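4-alpha-glucanotransferase (Aquifex aeolicus, PDB 1TZ7) is an amylomaltase-type enzyme of the 4-alpha-glucanotransferase family, with an eight-stranded beta/alpha-barrel as its core domain. Local coordinates at residues V376-Y382 / L406-W412; Y400-H404 / Q456-L460. One frame throughout, in Å; residues are numbered along the deposited sequence.

Contact 1: residues V376-Y382 / L406-W412; sequences VIEFAFY and LPPIRGW
E378 lies across one face of the W412 indole, with its CG and carboxylate carbon over the ring; the closeness of CG to the ring is doubtful. The carboxylate is turned only 16° from the ring plane, and the two side chains run past each other in opposite directions. With CG anti to the backbone N (chi1 -163°) and the chain extended after it, the side chain reaches from the short 3-10 segment into the start of the helix that begins at I409.

The edge of the indole is fixed separately. W412 NE1 donates to Y382 OH at 3.0 Å with an N-H...O angle of 148°, and the hydroxyl lies in the ring plane, so this bond restrains the same ring whose face E378 occupies. At the far end of the indole, F381 CD1 meets W412 CH2 at 3.9 Å, the two side chains crossing at about a right angle; F381 also packs on L424 and Y427 of helix 418-428.

L406 supplies aliphatic contacts. Its CD2 touches F379 CZ at 3.6 Å and meets V376 CG1 tip to tip at 3.8 Å. The carboxylate ends are bordered by carbon as well: E378 OE1 lies 3.5 Å from L406 CG, and E378 OE2 lies 3.6 Å from I409 CD1. E378 OE2 is also 2.7 Å from the backbone oxygen P407 O.

The contact joins the loop after strand 373-376 to the beginning of helix 409-414. Chemically it sets a buried acid against an indole face, aliphatic carbons and a carbonyl oxygen, with no positive charge from the facing segment beside it; such surroundings would be expected to raise the pKa of E378.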
ATOM      1  N   VAL A 376     -13.077   7.991  -8.669  1.00 25.40           N
ATOM      2  CA  VAL A 376     -12.668   9.076  -7.788  1.00 27.02           C
ATOM      3  C   VAL A 376     -13.430  10.330  -8.175  1.00 25.05           C
ATOM      4  O   VAL A 376     -13.323  10.801  -9.297  1.00 21.84           O
ATOM      5  CB  VAL A 376     -11.132   9.343  -7.892  1.00 27.97           C
ATOM      6  CG1 VAL A 376     -10.683  10.347  -6.833  1.00 34.03           C
ATOM      7  CG2 VAL A 376     -10.351   8.041  -7.745  1.00 33.10           C
ATOM      8  N   ILE A 377     -14.209  10.866  -7.246  1.00 24.93           N
ATOM      9  CA  ILE A 377     -15.107  11.979  -7.566  1.00 25.65           C
ATOM     10  C   ILE A 377     -14.333  13.260  -7.888  1.00 23.06           C
ATOM     11  O   ILE A 377     -14.859  14.163  -8.539  1.00 23.66           O
ATOM     12  CB  ILE A 377     -16.109  12.223  -6.418  1.00 26.77           C
ATOM     13  CG1 ILE A 377     -17.288  13.059  -6.920  1.00 28.62           C
ATOM     14  CG2 ILE A 377     -15.426  12.909  -5.239  1.00 28.01           C
ATOM     15  CD1 ILE A 377     -18.520  12.911  -6.102  1.00 34.21           C
ATOM     16  N   GLU A 378     -13.082  13.326  -7.441  1.00 24.73           N
ATOM     17  CA  GLU A 378     -12.196  14.447  -7.785  1.00 28.94           C
ATOM     18  C   GLU A 378     -11.937  14.543  -9.308  1.00 25.16           C
ATOM     19  O   GLU A 378     -11.617  15.613  -9.822  1.00 30.02           O
ATOM     20  CB  GLU A 378     -10.864  14.312  -7.040  1.00 33.12           C
ATOM     21  CG  GLU A 378     -10.052  15.585  -7.006  1.00 44.17           C
ATOM     22  CD  GLU A 378      -8.852  15.485  -6.098  1.00 34.15           C
ATOM     23  OE1 GLU A 378      -7.716  15.554  -6.607  1.00 38.09           O
ATOM     24  OE2 GLU A 378      -9.044  15.342  -4.870  1.00 27.20           O
ATOM     25  N   PHE A 379     -12.075  13.415 -10.009  1.00 26.40           N
ATOM     26  CA  PHE A 379     -11.880  13.366 -11.472  1.00 26.73           C
ATOM     27  C   PHE A 379     -13.189  13.616 -12.252  1.00 30.10           C
ATOM     28  O   PHE A 379     -13.214  13.497 -13.472  1.00 31.02           O
ATOM     29  CB  PHE A 379     -11.321  11.993 -11.892  1.00 31.22           C
ATOM     30  CG  PHE A 379      -9.914  11.709 -11.392  1.00 32.95           C
ATOM     31  CD1 PHE A 379      -9.442  10.401 -11.339  1.00 35.72           C
ATOM     32  CD2 PHE A 379      -9.067  12.741 -10.988  1.00 35.26           C
ATOM     33  CE1 PHE A 379      -8.158  10.125 -10.890  1.00 45.91           C
ATOM     34  CE2 PHE A 379      -7.782  12.464 -10.539  1.00 37.69           C
ATOM     35  CZ  PHE A 379      -7.330  11.153 -10.492  1.00 43.91           C
ATOM     36  N   ALA A 380     -14.266  13.958 -11.546  1.00 29.26           N
ATOM     37  CA  ALA A 380     -15.620  13.868 -12.126  1.00 28.72           C
ATOM     38  C   ALA A 380     -16.037  15.121 -12.910  1.00 24.83           C
ATOM     39  O   ALA A 380     -16.999  15.084 -13.681  1.00 24.43           O
ATOM     40  CB  ALA A 380     -16.641  13.571 -11.037  1.00 29.91           C
ATOM     41  N   PHE A 381     -15.320  16.222 -12.717  1.00 30.79           N
ATOM     42  CA  PHE A 381     -15.812  17.534 -13.157  1.00 29.21           C
ATOM     43  C   PHE A 381     -14.889  18.214 -14.183  1.00 29.22           C
ATOM     44  O   PHE A 381     -14.957  19.432 -14.382  1.00 27.74           O
ATOM     45  CB  PHE A 381     -16.037  18.430 -11.944  1.00 27.96           C
ATOM     46  CG  PHE A 381     -16.914  17.811 -10.913  1.00 22.04           C
ATOM     47  CD1 PHE A 381     -16.373  17.236  -9.770  1.00 30.87           C
ATOM     48  CD2 PHE A 381     -18.287  17.765 -11.096  1.00 32.07           C
ATOM     49  CE1 PHE A 381     -17.188  16.645  -8.823  1.00 37.46           C
ATOM     50  CE2 PHE A 381     -19.106  17.177 -10.150  1.00 26.91           C
ATOM     51  CZ  PHE A 381     -18.557  16.615  -9.015  1.00 22.67           C
ATOM     52  N   TYR A 382     -14.044  17.418 -14.840  1.00 25.44           N
ATOM     53  CA  TYR A 382     -13.261  17.899 -15.988  1.00 33.05           C
ATOM     54  C   TYR A 382     -14.013  17.663 -17.300  1.00 37.25           C
ATOM     55  O   TYR A 382     -13.669  18.234 -18.327  1.00 37.03           O
ATOM     56  CB  TYR A 382     -11.901  17.197 -16.042  1.00 36.46           C
ATOM     57  CG  TYR A 382     -11.069  17.377 -14.796  1.00 28.23           C
ATOM     58  CD1 TYR A 382     -10.485  16.287 -14.168  1.00 31.97           C
ATOM     59  CD2 TYR A 382     -10.862  18.638 -14.248  1.00 48.59           C
ATOM     60  CE1 TYR A 382      -9.721  16.444 -13.028  1.00 33.66           C
ATOM     61  CE2 TYR A 382     -10.099  18.805 -13.104  1.00 34.66           C
ATOM     62  CZ  TYR A 382      -9.533  17.706 -12.500  1.00 34.98           C
ATOM     63  OH  TYR A 382      -8.778  17.859 -11.370  1.00 25.20           O
ATOM     64  N   LEU A 406      -3.380  12.078  -4.645  1.00 30.12           N
ATOM     65  CA  LEU A 406      -4.109  13.275  -5.036  1.00 28.09           C
ATOM     66  C   LEU A 406      -4.114  14.261  -3.896  1.00 29.82           C
ATOM     67  O   LEU A 406      -3.954  13.880  -2.739  1.00 33.15           O
ATOM     68  CB  LEU A 406      -5.553  12.913  -5.387  1.00 35.85           C
ATOM     69  CG  LEU A 406      -5.879  12.562  -6.844  1.00 50.02           C
ATOM     70  CD1 LEU A 406      -4.732  11.844  -7.529  1.00 58.83           C
ATOM     71  CD2 LEU A 406      -7.140  11.719  -6.895  1.00 30.88           C
ATOM     72  N   PRO A 407      -4.324  15.533  -4.208  1.00 30.46           N
ATOM     73  CA  PRO A 407      -4.639  16.510  -3.172  1.00 29.66           C
ATOM     74  C   PRO A 407      -5.976  16.161  -2.539  1.00 33.16           C
ATOM     75  O   PRO A 407      -6.854  15.656  -3.238  1.00 31.09           O
ATOM     76  CB  PRO A 407      -4.711  17.849  -3.939  1.00 31.15           C
ATOM     77  CG  PRO A 407      -4.798  17.499  -5.386  1.00 40.24           C
ATOM     78  CD  PRO A 407      -4.304  16.118  -5.557  1.00 36.91           C
ATOM     79  N   PRO A 408      -6.132  16.391  -1.242  1.00 31.28           N
ATOM     80  CA  PRO A 408      -7.446  16.272  -0.614  1.00 29.05           C
ATOM     81  C   PRO A 408      -8.439  17.202  -1.288  1.00 27.46           C
ATOM     82  O   PRO A 408      -8.037  18.229  -1.840  1.00 27.60           O
ATOM     83  CB  PRO A 408      -7.185  16.697   0.842  1.00 33.62           C
ATOM     84  CG  PRO A 408      -5.727  16.469   1.048  1.00 35.27           C
ATOM     85  CD  PRO A 408      -5.086  16.771  -0.275  1.00 38.24           C
ATOM     86  N   ILE A 409      -9.716  16.839  -1.254  1.00 27.60           N
ATOM     87  CA  ILE A 409     -10.761  17.564  -1.987  1.00 27.13           C
ATOM     88  C   ILE A 409     -10.696  19.084  -1.783  1.00 27.34           C
ATOM     89  O   ILE A 409     -10.887  19.848  -2.729  1.00 26.70           O
ATOM     90  CB  ILE A 409     -12.160  17.028  -1.575  1.00 21.14           C
ATOM     91  CG1 ILE A 409     -12.419  15.661  -2.220  1.00 28.43           C
ATOM     92  CG2 ILE A 409     -13.272  18.029  -1.961  1.00 23.59           C
ATOM     93  CD1 ILE A 409     -12.402  15.680  -3.759  1.00 46.15           C
ATOM     94  N   ARG A 410     -10.432  19.519  -0.554  1.00 30.27           N
ATOM     95  CA  ARG A 410     -10.457  20.951  -0.235  1.00 30.10           C
ATOM     96  C   ARG A 410      -9.317  21.698  -0.931  1.00 26.57           C
ATOM     97  O   ARG A 410      -9.494  22.827  -1.370  1.00 22.12           O
ATOM     98  CB  ARG A 410     -10.381  21.170   1.278  1.00 25.83           C
ATOM     99  CG  ARG A 410     -10.569  22.644   1.710  1.00 29.06           C
ATOM    100  CD  ARG A 410     -10.709  22.834   3.221  1.00 29.54           C
ATOM    101  NE  ARG A 410     -11.111  24.196   3.573  1.00 24.87           N
ATOM    102  CZ  ARG A 410     -11.348  24.613   4.816  1.00 33.76           C
ATOM    103  NH1 ARG A 410     -11.227  23.781   5.837  1.00 28.10           N
ATOM    104  NH2 ARG A 410     -11.708  25.871   5.038  1.00 28.63           N
ATOM    105  N   GLY A 411      -8.149  21.060  -1.019  1.00 27.15           N
ATOM    106  CA  GLY A 411      -7.001  21.643  -1.703  1.00 30.61           C
ATOM    107  C   GLY A 411      -7.128  21.563  -3.217  1.00 25.81           C
ATOM    108  O   GLY A 411      -6.686  22.452  -3.937  1.00 30.58           O
ATOM    109  N   TRP A 412      -7.731  20.483  -3.690  1.00 25.72           N
ATOM    110  CA  TRP A 412      -8.062  20.328  -5.100  1.00 22.93           C
ATOM    111  C   TRP A 412      -9.023  21.434  -5.541  1.00 27.55           C
ATOM    112  O   TRP A 412      -8.857  22.031  -6.614  1.00 25.12           O
ATOM    113  CB  TRP A 412      -8.684  18.942  -5.330  1.00 27.10           C
ATOM    114  CG  TRP A 412      -9.499  18.810  -6.578  1.00 34.37           C
ATOM    115  CD1 TRP A 412      -9.036  18.575  -7.843  1.00 37.51           C
ATOM    116  CD2 TRP A 412     -10.926  18.877  -6.681  1.00 34.21           C
ATOM    117  NE1 TRP A 412     -10.089  18.502  -8.727  1.00 32.79           N
ATOM    118  CE2 TRP A 412     -11.261  18.684  -8.038  1.00 27.72           C
ATOM    119  CE3 TRP A 412     -11.966  19.090  -5.758  1.00 29.32           C
ATOM    120  CZ2 TRP A 412     -12.585  18.698  -8.496  1.00 28.21           C
ATOM    121  CZ3 TRP A 412     -13.277  19.100  -6.217  1.00 28.77           C
ATOM    122  CH2 TRP A 412     -13.572  18.905  -7.572  1.00 33.40           C
TER

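Contact 2: residues Y400-H404 / Q456-L460; sequences YTSTH and QMQDL
T401 and D459 approach from opposite directions, and their polar ends meet at a single carboxylate oxygen. T401 OG1 donates to D459 OD2 at 2.6 Å, and D459 OD2 receives it on its anti lone pair, turned away from the other carboxylate oxygen. S402 OG donates to the same D459 OD2, also at 2.6 Å, but from the syn side and 23° out of the carboxylate plane. Two hydroxyls from consecutive residues thus grip one buried oxygen from different sides, which fixes the rotation of the carboxylate.

Each hydroxyl also accepts from Q456. T401 OG1 is placed between its own backbone N and carbonyl carbon (chi1 54°), and from there it receives Q456 N at 3.2 Å. The Q456 side chain runs out extended beside the backbone of S402 and T403, bringing NE2 to S402 OG at 2.6 Å; the N-H...O angle of 125° marks this bond as weak. Beyond it, Q456 OE1 lies 3.4 Å from H404 CA. Since Q456 is the N-cap residue of helix 457-460 and D459 lies within that helix, the hydroxyl pair ties down both the helix start and its first turn.

This joins the loop after strand 397-400 to the short helix that directly follows the adjacent parallel strand 452-456, at the C-terminal ends of the barrel strands, the end of a beta/alpha-barrel where active sites are characteristically built.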
ATOM      1  N   TYR A 400     -13.985   6.569  -4.436  1.00 28.05           N
ATOM      2  CA  TYR A 400     -13.204   7.391  -3.504  1.00 27.11           C
ATOM      3  C   TYR A 400     -13.598   8.855  -3.627  1.00 29.35           C
ATOM      4  O   TYR A 400     -13.962   9.311  -4.703  1.00 30.05           O
ATOM      5  CB  TYR A 400     -11.702   7.246  -3.808  1.00 31.07           C
ATOM      6  CG  TYR A 400     -11.174   5.845  -3.611  1.00 27.86           C
ATOM      7  CD1 TYR A 400     -11.284   4.890  -4.616  1.00 32.36           C
ATOM      8  CD2 TYR A 400     -10.568   5.474  -2.417  1.00 32.14           C
ATOM      9  CE1 TYR A 400     -10.799   3.599  -4.436  1.00 32.92           C
ATOM     10  CE2 TYR A 400     -10.081   4.187  -2.225  1.00 29.39           C
ATOM     11  CZ  TYR A 400     -10.200   3.255  -3.237  1.00 35.58           C
ATOM     12  OH  TYR A 400      -9.722   1.970  -3.042  1.00 32.27           O
ATOM     13  N   THR A 401     -13.512   9.594  -2.521  1.00 27.73           N
ATOM     14  CA  THR A 401     -13.508  11.052  -2.593  1.00 28.02           C
ATOM     15  C   THR A 401     -12.207  11.500  -3.224  1.00 29.17           C
ATOM     16  O   THR A 401     -12.199  12.242  -4.204  1.00 28.77           O
ATOM     17  CB  THR A 401     -13.663  11.687  -1.175  1.00 30.62           C
ATOM     18  OG1 THR A 401     -12.674  11.163  -0.284  1.00 27.99           O
ATOM     19  CG2 THR A 401     -14.989  11.293  -0.537  1.00 35.49           C
ATOM     20  N   SER A 402     -11.105  11.038  -2.653  1.00 31.42           N
ATOM     21  CA  SER A 402      -9.790  11.232  -3.240  1.00 28.83           C
ATOM     22  C   SER A 402      -8.851  10.128  -2.753  1.00 32.32           C
ATOM     23  O   SER A 402      -9.235   9.295  -1.923  1.00 31.37           O
ATOM     24  CB  SER A 402      -9.236  12.620  -2.873  1.00 32.21           C
ATOM     25  OG  SER A 402      -9.138  12.780  -1.473  1.00 28.46           O
ATOM     26  N   THR A 403      -7.635  10.107  -3.280  1.00 32.71           N
ATOM     27  CA  THR A 403      -6.656   9.087  -2.894  1.00 32.79           C
ATOM     28  C   THR A 403      -5.366   9.715  -2.431  1.00 32.84           C
ATOM     29  O   THR A 403      -5.195  10.931  -2.475  1.00 28.34           O
ATOM     30  CB  THR A 403      -6.359   8.127  -4.076  1.00 37.67           C
ATOM     31  OG1 THR A 403      -5.611   8.813  -5.094  1.00 31.89           O
ATOM     32  CG2 THR A 403      -7.651   7.689  -4.781  1.00 33.63           C
ATOM     33  N   HIS A 404      -4.454   8.868  -1.998  1.00 25.93           N
ATOM     34  CA  HIS A 404      -3.188   9.304  -1.469  1.00 30.48           C
ATOM     35  C   HIS A 404      -2.250   9.909  -2.542  1.00 25.42           C
ATOM     36  O   HIS A 404      -1.280  10.576  -2.209  1.00 28.27           O
ATOM     37  CB  HIS A 404      -2.513   8.147  -0.790  1.00 34.32           C
ATOM     38  CG  HIS A 404      -2.138   7.027  -1.713  1.00 41.39           C
ATOM     39  ND1 HIS A 404      -3.022   6.363  -2.523  1.00 42.44           N
ATOM     40  CD2 HIS A 404      -0.964   6.465  -1.926  1.00 42.00           C
ATOM     41  CE1 HIS A 404      -2.365   5.432  -3.200  1.00 39.70           C
ATOM     42  NE2 HIS A 404      -1.126   5.479  -2.851  1.00 50.38           N
ATOM     43  N   GLN A 456     -11.130   9.457   1.960  1.00 27.98           N
ATOM     44  CA  GLN A 456      -9.792   9.730   2.477  1.00 27.56           C
ATOM     45  C   GLN A 456      -9.902  10.542   3.762  1.00 30.16           C
ATOM     46  O   GLN A 456     -10.703  11.464   3.852  1.00 28.29           O
ATOM     47  CB  GLN A 456      -8.919  10.471   1.443  1.00 31.92           C
ATOM     48  CG  GLN A 456      -7.412  10.236   1.668  1.00 33.30           C
ATOM     49  CD  GLN A 456      -6.510  10.994   0.691  1.00 34.39           C
ATOM     50  OE1 GLN A 456      -5.291  10.801   0.697  1.00 30.56           O
ATOM     51  NE2 GLN A 456      -7.100  11.849  -0.134  1.00 31.85           N
ATOM     52  N   MET A 457      -9.098  10.186   4.755  1.00 25.96           N
ATOM     53  CA  MET A 457      -9.228  10.766   6.090  1.00 27.30           C
ATOM     54  C   MET A 457      -9.115  12.286   6.030  1.00 30.14           C
ATOM     55  O   MET A 457      -9.829  12.988   6.730  1.00 25.18           O
ATOM     56  CB  MET A 457      -8.162  10.196   7.030  1.00 27.71           C
ATOM     57  CG  MET A 457      -8.314  10.642   8.479  1.00 32.51           C
ATOM     58  SD  MET A 457      -9.834  10.012   9.238  1.00 40.84           S
ATOM     59  CE  MET A 457      -9.509  10.346  10.954  1.00 46.55           C
ATOM     60  N   GLN A 458      -8.219  12.782   5.173  1.00 30.68           N
ATOM     61  CA  GLN A 458      -7.990  14.228   5.031  1.00 24.33           C
ATOM     62  C   GLN A 458      -9.263  14.965   4.607  1.00 28.66           C
ATOM     63  O   GLN A 458      -9.463  16.131   4.963  1.00 30.35           O
ATOM     64  CB  GLN A 458      -6.880  14.495   3.999  1.00 29.96           C
ATOM     65  CG  GLN A 458      -5.487  14.071   4.451  1.00 27.03           C
ATOM     66  CD  GLN A 458      -5.095  12.699   3.924  1.00 29.28           C
ATOM     67  OE1 GLN A 458      -5.879  11.760   3.992  1.00 26.77           O
ATOM     68  NE2 GLN A 458      -3.886  12.588   3.396  1.00 27.07           N
ATOM     69  N   ASP A 459     -10.110  14.291   3.832  1.00 26.37           N
ATOM     70  CA  ASP A 459     -11.390  14.864   3.400  1.00 28.53           C
ATOM     71  C   ASP A 459     -12.389  14.911   4.557  1.00 27.39           C
ATOM     72  O   ASP A 459     -13.124  15.888   4.717  1.00 27.94           O
ATOM     73  CB  ASP A 459     -11.974  14.055   2.240  1.00 26.01           C
ATOM     74  CG  ASP A 459     -11.122  14.131   0.985  1.00 36.96           C
ATOM     75  OD1 ASP A 459     -10.313  15.081   0.861  1.00 27.79           O
ATOM     76  OD2 ASP A 459     -11.193  13.287   0.070  1.00 29.55           O
ATOM     77  N   LEU A 460     -12.409  13.850   5.356  1.00 27.26           N
ATOM     78  CA  LEU A 460     -13.228  13.813   6.567  1.00 27.69           C
ATOM     79  C   LEU A 460     -12.871  14.978   7.491  1.00 26.56           C
ATOM     80  O   LEU A 460     -13.745  15.559   8.141  1.00 22.35           O
ATOM     81  CB  LEU A 460     -13.021  12.487   7.306  1.00 28.85           C
ATOM     82  CG  LEU A 460     -14.248  11.844   7.969  1.00 46.02           C
ATOM     83  CD1 LEU A 460     -13.800  10.794   8.978  1.00 45.03           C
ATOM     84  CD2 LEU A 460     -15.141  12.874   8.635  1.00 44.39           C
TER

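How the contacts relate
Contacts 1 and 2 have centres about 9 Å apart, and their segments alternate along the chain: 376-382, 400-404, 406-412, then 456-460. Three of the four directly continue or include the ends of neighbouring parallel strands, 373-376, 397-400 and 452-456, while 406-412 leads into helix 409-414. Two probable backbone-anchored hydrogen bonds join the contacts: I377 N to Y400 O at 3.0 Å, extending the pairing of adjacent strands, and I409 N to D459 OD1 at 2.8 Å. Both oxygens of D459 are therefore used, one in each direction. The connections leaving the last three barrel strands are thus joined to one another by hydrogen bonds as well as by packing (E378 OE2 against S402 CB).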